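Local coordinates for Myo-inositol-1-phosphate synthase-related protein (Thermotoga maritima MSB8, PDB 3CIN) that binds nicotinamide-adenine-dinucleotide on a Rossmann-type domain and is related to the myo-inositol-1-phosphate synthases, at residues 19-22 / 23-27; 63-67 / 68-72; 252-255 / 256-259; 76-79 / 80-83. One frame throughout, in Å; residues are numbered along the deposited sequence.

Three of the four contacts line one dinucleotide site; contacts 1, 2 and 4 belong to the Rossmann-type part, contact 3 to the loop after strand 242-252 of a mixed sheet. Contact 1 is the buried core, where backbone amides of the turn into helix 23-36 meet the two phosphates. Contact 2, partly buried at the end of strand 58-65, uses carboxylate and ammonium groups on the adenosine ribose. Contact 3 is mainly a ring packed on its own turn, with a weak bond to NAD. Contact 4, partly buried on helix 75-82 like contact 3 in its loop, is held mostly by backbone bonds; it touches contacts 1 and 2, while contact 3 touches contact 1 alone.

Contact 1. Residues 19-22 / 23-27; sequences LGQG and YVAST. With NAD (nicotinamide-adenine-dinucleotide), chain F.
Ala25 CB packs over one face of the Gln21 amide, 3.5 Å from Gln21 NE2, and the Val79 side chain lies on the other, while Ser26 OG is close to the amide plane. Tyr23 is the other flat group; Thr27 OG1 sits in plane at its edge, and the Tyr82 ring meets it at about 60°. Residues 19-27 make the glycine-rich turn between strand 14-19 and helix 23-36 of a Rossmann-type fold, with Gly20, Gly22 and Ala25 in a spacing consistent with the GxGxxA pattern of such folds. The Gln21 chain bends at chi2 (63°), which turns its amide back over the first helical turn. There NE2 donates to Ser26 OG at 3.0 Å in a nearly straight bond, while OE1 is taken by Ser63 on the adjacent strand. Ser26 OG in turn donates to Gly22 O at 2.7 Å, and Ser26 N reaches that oxygen from the opposite face of the carbonyl plane. The N-cap residue is thus gripped twice by a single serine. Without side chains, Gly20 and Gly22 let the cofactor come right against the backbone, Gly20 CA lying 3.4 Å from NAD O4B. The helix start then faces the phosphates, and its dipole would probably favour their negative charge. A water joins Gly20 O and Ala25 N to NAD O2N. Direct bonds come from two successive amides: Tyr23 N to NAD O1A at 3.0 Å, and Val24 N to NAD O2N at 2.8 Å, both with N-H...O angles of 171°.

Contact 2. Residues 63-67 / 68-72; sequences SYDVD and RAKIG. With NAD (nicotinamide-adenine-dinucleotide), chain F.
Asp65 meets Lys70 beside the ribose hydroxyls of the adenosine half of NAD, the CD of the lysine passing 3.8 Å from Asp65 OD2. The carboxylate takes both ribose hydroxyls, NAD O2B giving its proton to OD1 at 2.6 Å and NAD O3B to OD2 at 2.7 Å. On its anti side, OD1 also accepts from Val66 N and Asp67 N, the latter bond closing an Asx turn that fixes how the carboxylate is presented. Val66 follows and lays both methyl branches over one face of the adenine, CG2 standing 3.6 Å from NAD C5A. An acidic residue at the end of the second strand, bound to the ribose diol, is a hallmark of NAD-binding Rossmann folds, and strand 58-65 supplies it here. Asp67 then organises the turn: its OD1 accepts from Ala69 N at 2.9 Å, approached from above the carboxylate plane, and its backbone O accepts from both Lys70 N and Ile71 N. A water links Asp67 OD2, Lys70 NZ and the two hydroxyls. Beyond CG the Lys70 chain is fully extended (chi2 -178°), carrying NZ to NAD O3B at 2.8 Å; Gln21 O and Tyr82 OH are further partners of this ammonium.

Contact 3. Residues 252-255 / 256-259; sequences GGNM and DFLA. With NAD (nicotinamide-adenine-dinucleotide), chain F.
With chi1 at -53°, Phe257 has its ring opposite its own carbonyl carbon and beside its backbone N, folded back onto Asn254. That residue has a similar first torsion (-70°), which sets its CG beside the backbone N and presents CB to the ring. Asn254 CB lies over one ring face, 4.2 Å from the centroid and 26° off the normal, a CH-pi contact. Within the loop, backbone atoms meet the ring edge: Gly252 O is 3.6 Å from Phe257 CD2, and Gly253 N lies near the plane a little farther along. Such close packing is accommodated by Gly252, which brings no side chain to the edge. The backbone winds as a 3-10 turn, in which Phe257 N donates to Asn254 O at 3.0 Å and Leu258 N to Met255 O at 2.9 Å, both donors standing above the carbonyl planes. Turned toward the cofactor, Asp256 OD2 is hydrogen-bonded to Thr145 and accepts only weakly from NAD O2D, at 3.3 Å. Met255 bends at its last torsion and brings CE to 3.7 Å from NAD O2A. The amide of Asn254 is tied to Asp300, whereas its buried backbone N has no partner in the model. The loop connects strand 242-252 to helix 262-272, with Phe257 resting on Thr292 and Leu258 on Tyr294 of strand 287-294, and Asp328 of helix 328-348 touching both Asn254 and Phe257.

Contact 4. Residues 76-79 / 80-83; sequences SEVV and KQYW
Val78 lies alongside Tyr82, four residues on, the two side chains pointing the same way and Val78 CG1 reaching Tyr82 CE2 at 4.1 Å. They belong to helix 75-82, the connecting helix of the beta-alpha-beta unit between strands 58-65 and 96-97 of the Rossmann-type domain. In Tyr82, CG stands beside the backbone N (chi1 -64°), and the ring's CD2 comes within 3.4 Å of Val78 O, while Val79 O lies near the ring plane at the edge. Backbone bonding changes along the segment. Lys80 N donates to Ser76 O at 3.0 Å in the usual helical spacing of four, but Gln81 N makes only a weak, strongly bent bond to Val78 O, three residues back. Val79 O then serves two amides, one three residues on and one four: Tyr82 N reaches it from above the carbonyl plane at 2.8 Å, and Trp83 N lies in that plane at 2.9 Å. Gln81 stretches back over Glu77 with its chain extended beyond CG, NE2 being 3.5 Å from Glu77 O. Outward, Lys80 NZ forms a salt bridge with Asp87 and Ser76 OG bonds to Asp92. Inward, Val79 packs on Ser26 and Ala30 of helix 23-36. The Trp83 side chain also touches Ala30, packs on Asn314 of the second subunit, and has its NE1 hydrogen-bonded to Thr27 OG1.

Contact 1. Residues 19-22 / 23-27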
# COMPACT_ATOMS: atom_id res chain seq x y z
N LEU A 19 -28.37 -3.89 23.99
CA LEU A 19 -29.34 -4.28 22.95
C LEU A 19 -28.53 -4.79 21.77
O LEU A 19 -27.80 -4.04 21.15
CB LEU A 19 -30.20 -3.08 22.56
CG LEU A 19 -30.90 -2.35 23.70
CD1 LEU A 19 -31.53 -1.09 23.09
CD2 LEU A 19 -31.87 -3.24 24.44
N GLY A 20 -28.63 -6.10 21.54
CA GLY A 20 -28.05 -6.79 20.37
C GLY A 20 -26.77 -7.46 20.79
O GLY A 20 -25.69 -6.81 20.78
N GLN A 21 -26.85 -8.74 21.13
CA GLN A 21 -25.68 -9.48 21.69
C GLN A 21 -24.87 -10.20 20.61
O GLN A 21 -24.88 -11.42 20.50
CB GLN A 21 -26.11 -10.45 22.81
CG GLN A 21 -24.91 -10.96 23.62
CD GLN A 21 -24.19 -9.86 24.35
OE1 GLN A 21 -24.81 -9.02 24.98
NE2 GLN A 21 -22.85 -9.82 24.21
N GLY A 22 -24.19 -9.40 19.77
CA GLY A 22 -23.37 -9.94 18.70
C GLY A 22 -21.87 -9.70 18.94
O GLY A 22 -21.38 -9.74 20.08
N TYR A 23 -21.14 -9.46 17.87
CA TYR A 23 -19.69 -9.35 17.96
C TYR A 23 -19.24 -8.16 18.79
O TYR A 23 -18.43 -8.34 19.70
CB TYR A 23 -19.07 -9.25 16.57
CG TYR A 23 -17.91 -10.17 16.38
CD1 TYR A 23 -16.85 -10.18 17.27
CD2 TYR A 23 -17.86 -11.02 15.28
CE1 TYR A 23 -15.74 -11.04 17.07
CE2 TYR A 23 -16.81 -11.88 15.09
CZ TYR A 23 -15.73 -11.87 15.97
OH TYR A 23 -14.66 -12.74 15.76
N VAL A 24 -19.75 -6.98 18.48
CA VAL A 24 -19.36 -5.78 19.28
C VAL A 24 -19.68 -5.94 20.74
O VAL A 24 -18.83 -5.76 21.64
CB VAL A 24 -19.96 -4.48 18.73
CG1 VAL A 24 -19.72 -3.30 19.64
CG2 VAL A 24 -19.36 -4.17 17.32
N ALA A 25 -20.93 -6.30 20.99
CA ALA A 25 -21.38 -6.48 22.34
C ALA A 25 -20.58 -7.51 23.12
O ALA A 25 -20.29 -7.35 24.33
CB ALA A 25 -22.87 -6.84 22.36
N SER A 26 -20.29 -8.64 22.47
CA SER A 26 -19.61 -9.70 23.11
C SER A 26 -18.12 -9.35 23.34
O SER A 26 -17.54 -9.77 24.30
CB SER A 26 -19.78 -10.97 22.30
OG SER A 26 -21.14 -11.38 22.26
N THR A 27 -17.53 -8.56 22.46
CA THR A 27 -16.15 -8.13 22.65
C THR A 27 -16.09 -7.13 23.82
O THR A 27 -15.16 -7.20 24.64
CB THR A 27 -15.63 -7.50 21.40
OG1 THR A 27 -15.69 -8.48 20.36
CG2 THR A 27 -14.18 -7.04 21.58
PA NAD F . -23.50 -8.50 14.76
O1A NAD F . -22.38 -9.43 15.13
O2A NAD F . -24.36 -9.07 13.67
O5B NAD F . -24.40 -8.38 16.04
C5B NAD F . -25.69 -7.79 15.98
C4B NAD F . -26.55 -8.47 17.03
O4B NAD F . -27.77 -7.75 17.16
C3B NAD F . -26.91 -9.92 16.74
O3B NAD F . -26.77 -10.73 17.89
C2B NAD F . -28.37 -9.84 16.32
O2B NAD F . -29.03 -11.07 16.45
C1B NAD F . -28.85 -8.72 17.22
N9A NAD F . -30.07 -8.04 16.78
C8A NAD F . -30.38 -7.73 15.46
N7A NAD F . -31.53 -6.98 15.49
C5A NAD F . -31.92 -6.85 16.80
C6A NAD F . -33.05 -6.29 17.39
N6A NAD F . -34.00 -5.61 16.68
N1A NAD F . -33.11 -6.31 18.77
C2A NAD F . -32.13 -6.94 19.51
N3A NAD F . -31.05 -7.58 18.93
C4A NAD F . -30.98 -7.52 17.59
O3 NAD F . -22.95 -7.08 14.39
PN NAD F . -21.76 -6.33 15.09
O1N NAD F . -20.55 -6.48 14.23
O2N NAD F . -21.74 -6.62 16.56
O5D NAD F . -22.19 -4.81 14.88
C5D NAD F . -23.23 -4.26 15.66
C4D NAD F . -23.66 -2.90 15.13
O4D NAD F . -22.60 -1.99 15.34
C3D NAD F . -24.02 -2.84 13.66
O3D NAD F . -25.13 -1.92 13.46
C2D NAD F . -22.77 -2.20 13.06
O2D NAD F . -23.06 -1.47 11.86
C1D NAD F . -22.40 -1.25 14.17
N1N NAD F . -21.01 -0.81 14.10
C2N NAD F . -20.02 -1.72 14.18
C3N NAD F . -18.71 -1.18 14.14
C7N NAD F . -17.62 -2.09 14.47
O7N NAD F . -17.96 -3.40 14.68
N7N NAD F . -16.36 -1.63 14.57
C4N NAD F . -18.45 0.17 14.01
C5N NAD F . -19.48 1.06 13.92
C6N NAD F . -20.78 0.53 13.99
O HOH W 1 -23.22 -6.63 18.91

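Contact 2. Residues 63-67 / 68-72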
# COMPACT_ATOMS: atom_id res chain seq x y z
N SER A 63 -29.14 -8.15 28.66
CA SER A 63 -28.80 -8.28 27.27
C SER A 63 -30.02 -8.76 26.51
O SER A 63 -30.65 -9.71 26.91
CB SER A 63 -27.65 -9.28 27.12
OG SER A 63 -27.26 -9.44 25.78
N TYR A 64 -30.35 -8.06 25.43
CA TYR A 64 -31.50 -8.39 24.58
C TYR A 64 -31.07 -8.77 23.17
O TYR A 64 -30.13 -8.21 22.61
CB TYR A 64 -32.44 -7.19 24.49
CG TYR A 64 -33.30 -7.05 25.73
CD1 TYR A 64 -32.73 -6.66 26.93
CD2 TYR A 64 -34.67 -7.30 25.71
CE1 TYR A 64 -33.48 -6.56 28.08
CE2 TYR A 64 -35.42 -7.20 26.86
CZ TYR A 64 -34.83 -6.84 28.05
OH TYR A 64 -35.58 -6.74 29.19
N ASP A 65 -31.80 -9.72 22.60
CA ASP A 65 -31.60 -10.10 21.21
C ASP A 65 -32.96 -10.52 20.61
O ASP A 65 -33.99 -10.51 21.29
CB ASP A 65 -30.54 -11.21 21.10
CG ASP A 65 -29.69 -11.09 19.86
OD1 ASP A 65 -30.20 -11.42 18.76
OD2 ASP A 65 -28.51 -10.65 19.97
N VAL A 66 -32.92 -10.86 19.33
CA VAL A 66 -34.07 -11.40 18.64
C VAL A 66 -33.75 -12.75 18.05
O VAL A 66 -34.63 -13.38 17.52
CB VAL A 66 -34.61 -10.43 17.57
CG1 VAL A 66 -35.16 -9.17 18.25
CG2 VAL A 66 -33.56 -10.10 16.60
N ASP A 67 -32.49 -13.19 18.13
CA ASP A 67 -32.09 -14.50 17.66
C ASP A 67 -32.59 -15.60 18.57
O ASP A 67 -32.28 -15.66 19.77
CB ASP A 67 -30.58 -14.51 17.54
CG ASP A 67 -30.04 -15.69 16.77
OD1 ASP A 67 -30.73 -16.72 16.63
OD2 ASP A 67 -28.85 -15.57 16.33
N ARG A 68 -33.38 -16.51 18.01
CA ARG A 68 -33.95 -17.58 18.78
C ARG A 68 -32.85 -18.49 19.35
O ARG A 68 -33.04 -19.10 20.39
CB ARG A 68 -34.91 -18.41 17.90
CG ARG A 68 -35.80 -19.37 18.68
CD ARG A 68 -35.48 -20.81 18.41
NE ARG A 68 -36.55 -21.49 17.69
CZ ARG A 68 -37.76 -21.76 18.20
NH1 ARG A 68 -38.07 -21.39 19.44
NH2 ARG A 68 -38.66 -22.40 17.46
N ALA A 69 -31.73 -18.57 18.64
CA ALA A 69 -30.54 -19.32 19.10
C ALA A 69 -29.87 -18.70 20.34
O ALA A 69 -29.18 -19.41 21.06
CB ALA A 69 -29.52 -19.48 17.94
N LYS A 70 -30.09 -17.40 20.60
CA LYS A 70 -29.48 -16.69 21.73
C LYS A 70 -30.43 -16.44 22.89
O LYS A 70 -30.00 -16.44 24.03
CB LYS A 70 -28.88 -15.37 21.27
CG LYS A 70 -27.78 -15.53 20.26
CD LYS A 70 -27.17 -14.25 19.85
CE LYS A 70 -25.93 -14.43 18.93
NZ LYS A 70 -25.39 -13.13 18.40
N ILE A 71 -31.72 -16.20 22.61
CA ILE A 71 -32.67 -15.84 23.66
C ILE A 71 -32.77 -17.00 24.66
O ILE A 71 -33.00 -18.13 24.28
CB ILE A 71 -34.06 -15.46 23.10
CG1 ILE A 71 -33.96 -14.12 22.35
CG2 ILE A 71 -35.10 -15.35 24.26
CD1 ILE A 71 -35.07 -13.96 21.33
N GLY A 72 -32.59 -16.69 25.94
CA GLY A 72 -32.64 -17.67 27.02
C GLY A 72 -31.31 -18.27 27.41
O GLY A 72 -31.25 -19.00 28.42
PA NAD F . -23.50 -8.50 14.76
O1A NAD F . -22.38 -9.43 15.13
O2A NAD F . -24.36 -9.07 13.67
O5B NAD F . -24.40 -8.38 16.04
C5B NAD F . -25.69 -7.79 15.98
C4B NAD F . -26.55 -8.47 17.03
O4B NAD F . -27.77 -7.75 17.16
C3B NAD F . -26.91 -9.92 16.74
O3B NAD F . -26.77 -10.73 17.89
C2B NAD F . -28.37 -9.84 16.32
O2B NAD F . -29.03 -11.07 16.45
C1B NAD F . -28.85 -8.72 17.22
N9A NAD F . -30.07 -8.04 16.78
C8A NAD F . -30.38 -7.73 15.46
N7A NAD F . -31.53 -6.98 15.49
C5A NAD F . -31.92 -6.85 16.80
C6A NAD F . -33.05 -6.29 17.39
N6A NAD F . -34.00 -5.61 16.68
N1A NAD F . -33.11 -6.31 18.77
C2A NAD F . -32.13 -6.94 19.51
N3A NAD F . -31.05 -7.58 18.93
C4A NAD F . -30.98 -7.52 17.59
O3 NAD F . -22.95 -7.08 14.39
PN NAD F . -21.76 -6.33 15.09
O1N NAD F . -20.55 -6.48 14.23
O2N NAD F . -21.74 -6.62 16.56
O5D NAD F . -22.19 -4.81 14.88
C5D NAD F . -23.23 -4.26 15.66
C4D NAD F . -23.66 -2.90 15.13
O4D NAD F . -22.60 -1.99 15.34
C3D NAD F . -24.02 -2.84 13.66
O3D NAD F . -25.13 -1.92 13.46
C2D NAD F . -22.77 -2.20 13.06
O2D NAD F . -23.06 -1.47 11.86
C1D NAD F . -22.40 -1.25 14.17
N1N NAD F . -21.01 -0.81 14.10
C2N NAD F . -20.02 -1.72 14.18
C3N NAD F . -18.71 -1.18 14.14
C7N NAD F . -17.62 -2.09 14.47
O7N NAD F . -17.96 -3.40 14.68
N7N NAD F . -16.36 -1.63 14.57
C4N NAD F . -18.45 0.17 14.01
C5N NAD F . -19.48 1.06 13.92
C6N NAD F . -20.78 0.53 13.99
O HOH W 2 -27.38 -13.24 16.30

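Contact 3. Residues 252-255 / 256-259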
# COMPACT_ATOMS: atom_id res chain seq x y z
N GLY A 252 -14.96 -6.80 4.89
CA GLY A 252 -14.77 -7.69 6.04
C GLY A 252 -15.74 -8.85 5.98
O GLY A 252 -16.50 -8.97 5.03
N GLY A 253 -15.68 -9.69 7.00
CA GLY A 253 -16.35 -10.98 7.01
C GLY A 253 -17.47 -11.13 8.02
O GLY A 253 -17.92 -12.28 8.26
N ASN A 254 -17.92 -10.02 8.57
CA ASN A 254 -19.05 -10.03 9.51
C ASN A 254 -20.41 -10.07 8.79
O ASN A 254 -20.67 -9.39 7.78
CB ASN A 254 -18.92 -8.83 10.45
CG ASN A 254 -17.73 -8.97 11.47
OD1 ASN A 254 -17.24 -10.10 11.74
ND2 ASN A 254 -17.28 -7.82 12.04
N MET A 255 -21.30 -10.93 9.33
CA MET A 255 -22.61 -11.18 8.75
C MET A 255 -23.41 -9.86 8.62
O MET A 255 -24.20 -9.68 7.68
CB MET A 255 -23.31 -12.19 9.68
CG MET A 255 -24.75 -12.60 9.38
SD MET A 255 -25.54 -13.45 10.81
CE MET A 255 -25.64 -12.05 11.97
N ASP A 256 -23.16 -8.93 9.52
CA ASP A 256 -23.86 -7.66 9.54
C ASP A 256 -23.74 -6.89 8.24
O ASP A 256 -24.60 -6.07 7.91
CB ASP A 256 -23.32 -6.77 10.64
CG ASP A 256 -24.08 -5.40 10.75
OD1 ASP A 256 -25.22 -5.35 11.17
OD2 ASP A 256 -23.54 -4.35 10.39
N PHE A 257 -22.65 -7.10 7.54
CA PHE A 257 -22.45 -6.45 6.22
C PHE A 257 -23.42 -6.90 5.11
O PHE A 257 -23.49 -6.25 4.05
CB PHE A 257 -21.01 -6.61 5.74
CG PHE A 257 -19.97 -6.13 6.76
CD1 PHE A 257 -20.20 -5.01 7.58
CD2 PHE A 257 -18.75 -6.79 6.86
CE1 PHE A 257 -19.26 -4.63 8.52
CE2 PHE A 257 -17.81 -6.38 7.80
CZ PHE A 257 -18.07 -5.34 8.62
N LEU A 258 -24.16 -7.96 5.37
CA LEU A 258 -25.18 -8.42 4.44
C LEU A 258 -26.61 -8.06 4.90
O LEU A 258 -27.58 -8.48 4.28
CB LEU A 258 -25.09 -9.92 4.30
CG LEU A 258 -23.75 -10.46 3.80
CD1 LEU A 258 -23.69 -11.97 4.02
CD2 LEU A 258 -23.54 -10.07 2.35
N ALA A 259 -26.72 -7.28 5.96
CA ALA A 259 -28.01 -7.00 6.60
C ALA A 259 -29.02 -6.29 5.70
O ALA A 259 -30.20 -6.58 5.78
CB ALA A 259 -27.81 -6.24 7.94
PA NAD F . -23.50 -8.50 14.76
O1A NAD F . -22.38 -9.43 15.13
O2A NAD F . -24.36 -9.07 13.67
O5B NAD F . -24.40 -8.38 16.04
C5B NAD F . -25.69 -7.79 15.98
C4B NAD F . -26.55 -8.47 17.03
O4B NAD F . -27.77 -7.75 17.16
C3B NAD F . -26.91 -9.92 16.74
O3B NAD F . -26.77 -10.73 17.89
C2B NAD F . -28.37 -9.84 16.32
O2B NAD F . -29.03 -11.07 16.45
C1B NAD F . -28.85 -8.72 17.22
N9A NAD F . -30.07 -8.04 16.78
C8A NAD F . -30.38 -7.73 15.46
N7A NAD F . -31.53 -6.98 15.49
C5A NAD F . -31.92 -6.85 16.80
C6A NAD F . -33.05 -6.29 17.39
N6A NAD F . -34.00 -5.61 16.68
N1A NAD F . -33.11 -6.31 18.77
C2A NAD F . -32.13 -6.94 19.51
N3A NAD F . -31.05 -7.58 18.93
C4A NAD F . -30.98 -7.52 17.59
O3 NAD F . -22.95 -7.08 14.39
PN NAD F . -21.76 -6.33 15.09
O1N NAD F . -20.55 -6.48 14.23
O2N NAD F . -21.74 -6.62 16.56
O5D NAD F . -22.19 -4.81 14.88
C5D NAD F . -23.23 -4.26 15.66
C4D NAD F . -23.66 -2.90 15.13
O4D NAD F . -22.60 -1.99 15.34
C3D NAD F . -24.02 -2.84 13.66
O3D NAD F . -25.13 -1.92 13.46
C2D NAD F . -22.77 -2.20 13.06
O2D NAD F . -23.06 -1.47 11.86
C1D NAD F . -22.40 -1.25 14.17
N1N NAD F . -21.01 -0.81 14.10
C2N NAD F . -20.02 -1.72 14.18
C3N NAD F . -18.71 -1.18 14.14
C7N NAD F . -17.62 -2.09 14.47
O7N NAD F . -17.96 -3.40 14.68
N7N NAD F . -16.36 -1.63 14.57
C4N NAD F . -18.45 0.17 14.01
C5N NAD F . -19.48 1.06 13.92
C6N NAD F . -20.78 0.53 13.99

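Contact 4. Residues 76-79 / 80-83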
# COMPACT_ATOMS: atom_id res chain seq x y z
N SER A 76 -22.68 -15.44 29.14
CA SER A 76 -21.42 -16.18 28.99
C SER A 76 -21.38 -17.19 27.84
O SER A 76 -20.35 -17.33 27.17
CB SER A 76 -21.05 -16.89 30.30
OG SER A 76 -22.08 -17.79 30.67
N GLU A 77 -22.50 -17.89 27.61
CA GLU A 77 -22.58 -18.94 26.57
C GLU A 77 -22.49 -18.30 25.17
O GLU A 77 -21.83 -18.85 24.27
CB GLU A 77 -23.90 -19.72 26.68
CG GLU A 77 -24.11 -20.45 28.01
CD GLU A 77 -25.40 -21.33 28.10
OE1 GLU A 77 -26.55 -20.85 28.45
OE2 GLU A 77 -25.23 -22.56 27.89
N VAL A 78 -23.08 -17.13 25.03
CA VAL A 78 -23.06 -16.38 23.78
C VAL A 78 -21.71 -15.71 23.59
O VAL A 78 -21.10 -15.81 22.51
CB VAL A 78 -24.21 -15.37 23.70
CG1 VAL A 78 -24.09 -14.48 22.45
CG2 VAL A 78 -25.54 -16.19 23.70
N VAL A 79 -21.22 -15.05 24.63
CA VAL A 79 -19.86 -14.41 24.55
C VAL A 79 -18.77 -15.43 24.15
O VAL A 79 -17.94 -15.12 23.26
CB VAL A 79 -19.53 -13.61 25.87
CG1 VAL A 79 -18.11 -13.09 25.84
CG2 VAL A 79 -20.51 -12.43 26.02
N LYS A 80 -18.79 -16.66 24.71
CA LYS A 80 -17.80 -17.68 24.36
C LYS A 80 -17.85 -18.08 22.89
O LYS A 80 -16.84 -18.52 22.36
CB LYS A 80 -17.97 -18.91 25.21
CG LYS A 80 -16.88 -19.96 25.11
CD LYS A 80 -17.33 -21.24 25.80
CE LYS A 80 -16.18 -22.04 26.44
NZ LYS A 80 -14.81 -21.68 26.03
N GLN A 81 -18.98 -17.92 22.23
CA GLN A 81 -19.04 -18.19 20.81
C GLN A 81 -18.16 -17.23 20.06
O GLN A 81 -17.68 -17.57 19.01
CB GLN A 81 -20.47 -18.10 20.27
CG GLN A 81 -21.41 -19.17 20.81
CD GLN A 81 -22.89 -18.85 20.58
OE1 GLN A 81 -23.25 -18.12 19.64
NE2 GLN A 81 -23.76 -19.38 21.45
N TYR A 82 -17.97 -16.01 20.57
CA TYR A 82 -17.12 -15.02 19.90
C TYR A 82 -15.67 -15.03 20.41
O TYR A 82 -14.71 -14.84 19.62
CB TYR A 82 -17.71 -13.59 20.05
CG TYR A 82 -19.03 -13.46 19.36
CD1 TYR A 82 -19.12 -13.10 18.04
CD2 TYR A 82 -20.22 -13.68 20.05
CE1 TYR A 82 -20.33 -13.00 17.39
CE2 TYR A 82 -21.46 -13.56 19.41
CZ TYR A 82 -21.49 -13.21 18.06
OH TYR A 82 -22.68 -13.07 17.36
N TRP A 83 -15.51 -15.27 21.71
CA TRP A 83 -14.21 -15.29 22.40
C TRP A 83 -14.10 -16.51 23.26
O TRP A 83 -14.61 -16.57 24.38
CB TRP A 83 -14.07 -14.03 23.25
CG TRP A 83 -14.09 -12.84 22.43
CD1 TRP A 83 -15.14 -12.00 22.23
CD2 TRP A 83 -13.01 -12.34 21.64
NE1 TRP A 83 -14.78 -11.00 21.38
CE2 TRP A 83 -13.48 -11.18 21.00
CE3 TRP A 83 -11.69 -12.74 21.44
CZ2 TRP A 83 -12.69 -10.41 20.17
CZ3 TRP A 83 -10.89 -11.97 20.59
CH2 TRP A 83 -11.41 -10.82 19.97